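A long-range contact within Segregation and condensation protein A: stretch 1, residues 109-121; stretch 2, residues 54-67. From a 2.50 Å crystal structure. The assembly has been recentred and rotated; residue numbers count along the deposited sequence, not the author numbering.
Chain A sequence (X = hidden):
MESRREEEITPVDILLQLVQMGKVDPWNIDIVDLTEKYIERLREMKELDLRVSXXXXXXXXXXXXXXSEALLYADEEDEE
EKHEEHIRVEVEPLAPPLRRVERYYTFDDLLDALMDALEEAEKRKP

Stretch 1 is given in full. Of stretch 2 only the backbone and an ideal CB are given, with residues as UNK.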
# COMPACT_ATOMS: atom_id res chain seq x y z
N ASP A 109 11.28 0.66 3.00
CA ASP A 109 10.72 1.21 4.24
C ASP A 109 9.21 1.02 4.29
O ASP A 109 8.67 0.65 5.34
CB ASP A 109 11.09 2.69 4.37
CG ASP A 109 12.49 2.90 4.92
OD1 ASP A 109 12.90 2.11 5.80
OD2 ASP A 109 13.16 3.85 4.48
N LEU A 110 8.51 1.29 3.18
CA LEU A 110 7.07 1.09 3.15
C LEU A 110 6.72 -0.38 3.32
O LEU A 110 5.75 -0.72 4.01
CB LEU A 110 6.49 1.65 1.85
CG LEU A 110 5.03 2.12 1.78
CD1 LEU A 110 4.78 2.89 0.51
CD2 LEU A 110 4.05 0.97 1.87
N LEU A 111 7.50 -1.27 2.69
CA LEU A 111 7.29 -2.70 2.85
C LEU A 111 7.37 -3.11 4.32
O LEU A 111 6.54 -3.88 4.80
CB LEU A 111 8.33 -3.46 2.02
CG LEU A 111 7.95 -4.00 0.64
CD1 LEU A 111 7.20 -5.31 0.72
CD2 LEU A 111 7.13 -2.98 -0.12
N ASP A 112 8.37 -2.60 5.04
CA ASP A 112 8.48 -2.90 6.47
C ASP A 112 7.37 -2.24 7.26
O ASP A 112 6.80 -2.85 8.17
CB ASP A 112 9.85 -2.45 7.00
CG ASP A 112 10.94 -3.49 6.76
OD1 ASP A 112 11.59 -3.44 5.69
OD2 ASP A 112 11.14 -4.35 7.64
N ALA A 113 7.04 -0.98 6.94
CA ALA A 113 5.98 -0.28 7.66
C ALA A 113 4.63 -0.95 7.46
O ALA A 113 3.84 -1.07 8.41
CB ALA A 113 5.92 1.18 7.22
N LEU A 114 4.34 -1.40 6.24
CA LEU A 114 3.04 -2.02 5.98
C LEU A 114 2.96 -3.41 6.59
O LEU A 114 1.94 -3.77 7.19
CB LEU A 114 2.77 -2.06 4.47
CG LEU A 114 1.52 -2.82 4.02
CD1 LEU A 114 0.28 -2.19 4.62
CD2 LEU A 114 1.42 -2.84 2.50
N MSE A 115 4.01 -4.21 6.45
CA MSE A 115 4.03 -5.56 7.00
C MSE A 115 4.03 -5.56 8.53
O MSE A 115 3.53 -6.50 9.15
CB MSE A 115 5.24 -6.35 6.49
CG MSE A 115 4.90 -7.57 5.64
SE MSE A 115 3.64 -7.21 4.20
CE MSE A 115 4.87 -6.49 2.87
N ASP A 116 4.60 -4.51 9.13
CA ASP A 116 4.51 -4.38 10.59
C ASP A 116 3.08 -4.07 11.02
O ASP A 116 2.61 -4.57 12.04
CB ASP A 116 5.47 -3.30 11.08
CG ASP A 116 6.86 -3.84 11.35
OD1 ASP A 116 7.02 -5.08 11.46
OD2 ASP A 116 7.81 -3.03 11.46
N ALA A 117 2.38 -3.23 10.25
CA ALA A 117 0.98 -2.94 10.56
C ALA A 117 0.08 -4.13 10.25
O ALA A 117 -0.92 -4.34 10.95
CB ALA A 117 0.52 -1.71 9.79
N LEU A 118 0.42 -4.91 9.23
CA LEU A 118 -0.40 -6.07 8.88
C LEU A 118 -0.34 -7.14 9.96
O LEU A 118 -1.36 -7.75 10.30
CB LEU A 118 0.03 -6.63 7.53
CG LEU A 118 -0.46 -5.90 6.29
CD1 LEU A 118 0.33 -6.31 5.06
CD2 LEU A 118 -1.94 -6.16 6.07
N GLU A 119 0.85 -7.39 10.52
CA GLU A 119 1.01 -8.47 11.48
C GLU A 119 0.51 -8.12 12.87
O GLU A 119 0.13 -9.03 13.62
CB GLU A 119 2.47 -8.91 11.55
CG GLU A 119 2.78 -10.14 10.69
CD GLU A 119 2.86 -9.82 9.21
OE1 GLU A 119 1.92 -10.19 8.47
OE2 GLU A 119 3.87 -9.23 8.78
N GLU A 120 0.49 -6.84 13.24
CA GLU A 120 -0.10 -6.46 14.52
C GLU A 120 -1.59 -6.16 14.41
O GLU A 120 -2.26 -6.03 15.44
CB GLU A 120 0.63 -5.26 15.12
CG GLU A 120 1.52 -5.62 16.30
CD GLU A 120 1.76 -4.45 17.24
OE1 GLU A 120 2.72 -3.68 17.01
OE2 GLU A 120 0.99 -4.30 18.21
N ALA A 121 -2.13 -6.07 13.20
CA ALA A 121 -3.57 -5.94 13.03
C ALA A 121 -4.24 -7.26 13.39
O ALA A 121 -5.41 -7.49 13.08
CB ALA A 121 -3.91 -5.55 11.60
N UNK A 54 -6.67 -11.80 1.93
CA UNK A 54 -7.18 -10.92 2.97
C UNK A 54 -6.17 -9.84 3.34
O UNK A 54 -6.55 -8.71 3.65
CB UNK A 54 -7.55 -11.73 4.21
N UNK A 55 -4.87 -10.18 3.33
CA UNK A 55 -3.85 -9.19 3.65
C UNK A 55 -3.86 -8.04 2.65
O UNK A 55 -3.68 -6.88 3.03
CB UNK A 55 -2.47 -9.84 3.68
N UNK A 56 -4.08 -8.35 1.37
CA UNK A 56 -4.19 -7.29 0.37
C UNK A 56 -5.42 -6.42 0.60
O UNK A 56 -5.40 -5.23 0.29
CB UNK A 56 -4.24 -7.89 -1.04
N UNK A 57 -6.49 -7.00 1.15
CA UNK A 57 -7.66 -6.20 1.51
C UNK A 57 -7.36 -5.36 2.74
O UNK A 57 -7.68 -4.17 2.79
CB UNK A 57 -8.88 -7.09 1.76
N UNK A 58 -6.73 -5.96 3.75
CA UNK A 58 -6.39 -5.23 4.97
C UNK A 58 -5.35 -4.14 4.70
O UNK A 58 -5.38 -3.09 5.35
CB UNK A 58 -5.87 -6.20 6.04
N UNK A 59 -4.43 -4.38 3.76
CA UNK A 59 -3.41 -3.38 3.46
C UNK A 59 -4.02 -2.10 2.92
O UNK A 59 -3.45 -1.01 3.10
CB UNK A 59 -2.40 -3.94 2.46
N UNK A 60 -5.17 -2.19 2.24
CA UNK A 60 -5.84 -1.00 1.74
C UNK A 60 -6.28 -0.10 2.89
O UNK A 60 -6.09 1.13 2.84
CB UNK A 60 -7.04 -1.39 0.88
N UNK A 61 -6.86 -0.69 3.94
CA UNK A 61 -7.27 0.10 5.10
C UNK A 61 -6.07 0.74 5.78
O UNK A 61 -6.15 1.88 6.25
CB UNK A 61 -8.03 -0.77 6.10
N UNK A 62 -4.94 0.03 5.83
CA UNK A 62 -3.74 0.58 6.45
C UNK A 62 -3.21 1.75 5.63
O UNK A 62 -2.85 2.80 6.19
CB UNK A 62 -2.67 -0.50 6.60
N UNK A 63 -3.16 1.61 4.30
CA UNK A 63 -2.68 2.69 3.46
C UNK A 63 -3.59 3.91 3.53
O UNK A 63 -3.11 5.05 3.42
CB UNK A 63 -2.55 2.21 2.01
N UNK A 64 -4.89 3.71 3.72
CA UNK A 64 -5.80 4.84 3.87
C UNK A 64 -5.48 5.60 5.15
O UNK A 64 -5.47 6.84 5.17
CB UNK A 64 -7.26 4.37 3.88
N UNK A 65 -5.21 4.88 6.24
CA UNK A 65 -4.84 5.55 7.49
C UNK A 65 -3.49 6.24 7.36
O UNK A 65 -3.32 7.37 7.84
CB UNK A 65 -4.81 4.55 8.65
N UNK A 66 -2.52 5.59 6.71
CA UNK A 66 -1.19 6.16 6.58
C UNK A 66 -1.20 7.42 5.71
O UNK A 66 -0.36 8.30 5.88
CB UNK A 66 -0.23 5.12 5.99
N UNK A 67 -2.16 7.50 4.79
CA UNK A 67 -2.29 8.69 3.96
C UNK A 67 -3.12 9.77 4.63
O UNK A 67 -2.92 10.96 4.35
CB UNK A 67 -2.91 8.32 2.61

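Two helices meet here at a steep angle, 113° between their N-to-C directions, with axes 10.0 Å apart at closest approach. All fourteen backbone positions of the second stretch are helical, so any residue at ease in a helix is admissible, and stretch 1 decides the rest.

Position 54 has nothing of stretch 1 within reach of its CB; many residues would do, and it is Ala54.

Position 55 points toward stretch 1. Its ideal CB lies 4.4 Å from Leu118 CD2, and farther out waits the carboxylate of Glu119. A long side chain with an apolar stem and a positive end suits this, so lysine or arginine. The deposited residue is Arg55. Its NH2 donates a very short hydrogen bond, 2.4 Å, to Glu119 OE1, part of a salt bridge. Leu118 CD1 lies over one face of the guanidinium, while Met115 SE sits near its plane, 3.7 Å from Arg55 NH2.

Positions 56 and 57 direct their CBs away from stretch 1, which therefore sets no preference. They are Ala56 and Ile57.

Position 58 points toward it again, the ideal CB 3.9 Å from Leu118 CD2, with the methyl of Ala121 farther along. Leucine, isoleucine or methionine could cover both. Leu58, with chi1 t and chi2 p, places CD2 3.6 Å from Leu118 CD2 and 3.7 Å from Ala121 CB.

Position 59 is tighter. CA-to-CB runs sideways, yet the ideal CB is already 3.9 Å from Leu114 CD1 and 4.3 Å from Leu118 CD2. The backbones are close here too, with the CA of position 59 and Leu118 CA 6.8 Å apart. A small residue such as alanine, glycine or serine fits easily. Ala59 keeps its CB 3.9 Å from Leu114 CD1 and helps form the hole that receives Leu118, together with residues 55, 58 and 62.

Position 60 points away and 61 is out of reach; they are Ala60 and Ser61.

Position 62 faces stretch 1, its ideal CB 3.9 Å from Leu114 CD1 and 4.7 Å from Ala117 CB. Three apolar neighbours, counting Leu118, favour a branched aliphatic side chain; valine, isoleucine or leucine are plausible. Ile62 packs CG2 3.8 Å from Leu114 CD1 and 3.7 Å from Ala117 CB, while CD1 reaches within 3.7 Å of Leu118 CD2.

Position 63 starts sideways, with no neighbour near its ideal CB, but Leu110 is accessible to a longer apolar chain. Leu63 supplies one, its CD2 4.2 Å from Leu110 CD2.

Position 64 is out of reach and is Val64.

Position 65 points toward stretch 1 across a gap, so only a long chain would touch it, and polar ends are acceptable. Arg65 brings NH2 4.0 Å from Ala117 CB, an edge contact without a hydrogen bond.

Position 66 also points toward stretch 1 across a gap, with Ala113 offering a methyl. A long, flexible apolar chain suits it. Met66, as selenomethionine, sets its CE 4.1 Å from Ala113 CB.

Position 67 is out of reach and is Lys67.

Stretch 2 54-67: ARAILAASILVRMK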
# COMPACT_ATOMS: atom_id res chain seq x y z
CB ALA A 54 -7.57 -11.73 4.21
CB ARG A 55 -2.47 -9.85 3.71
CG ARG A 55 -2.43 -11.07 4.62
CD ARG A 55 -1.05 -11.73 4.63
NE ARG A 55 -0.13 -11.07 5.55
CZ ARG A 55 0.92 -10.35 5.17
NH1 ARG A 55 1.18 -10.19 3.88
NH2 ARG A 55 1.71 -9.79 6.08
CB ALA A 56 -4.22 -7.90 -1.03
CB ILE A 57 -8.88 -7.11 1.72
CG1 ILE A 57 -9.26 -7.82 0.41
CG2 ILE A 57 -10.05 -6.32 2.27
CD1 ILE A 57 -10.38 -8.83 0.57
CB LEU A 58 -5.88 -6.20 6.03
CG LEU A 58 -5.33 -5.61 7.34
CD1 LEU A 58 -6.39 -4.79 8.05
CD2 LEU A 58 -4.81 -6.72 8.23
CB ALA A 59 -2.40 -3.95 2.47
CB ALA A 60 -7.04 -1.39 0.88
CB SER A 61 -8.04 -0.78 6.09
OG SER A 61 -9.12 -1.45 5.45
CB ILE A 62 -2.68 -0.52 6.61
CG1 ILE A 62 -3.21 -1.65 7.50
CG2 ILE A 62 -1.39 0.06 7.18
CD1 ILE A 62 -2.28 -2.84 7.60
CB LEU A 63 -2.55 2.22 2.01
CG LEU A 63 -1.45 1.19 1.75
CD1 LEU A 63 -1.42 0.79 0.28
CD2 LEU A 63 -0.10 1.74 2.19
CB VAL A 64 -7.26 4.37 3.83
CG1 VAL A 64 -8.20 5.51 4.22
CG2 VAL A 64 -7.61 3.86 2.44
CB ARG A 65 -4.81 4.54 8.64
CG ARG A 65 -4.23 5.12 9.92
CD ARG A 65 -4.14 4.08 11.03
NE ARG A 65 -3.37 2.90 10.62
CZ ARG A 65 -2.04 2.83 10.68
NH1 ARG A 65 -1.33 3.86 11.13
NH2 ARG A 65 -1.43 1.72 10.30
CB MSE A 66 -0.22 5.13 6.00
CG MSE A 66 0.05 3.97 6.93
SE MSE A 66 1.25 2.64 6.17
CE MSE A 66 2.86 3.72 6.06
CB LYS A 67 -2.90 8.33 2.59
CG LYS A 67 -4.37 8.68 2.42
CD LYS A 67 -4.71 8.85 0.95
CE LYS A 67 -6.19 9.17 0.74
NZ LYS A 67 -7.08 8.03 1.09
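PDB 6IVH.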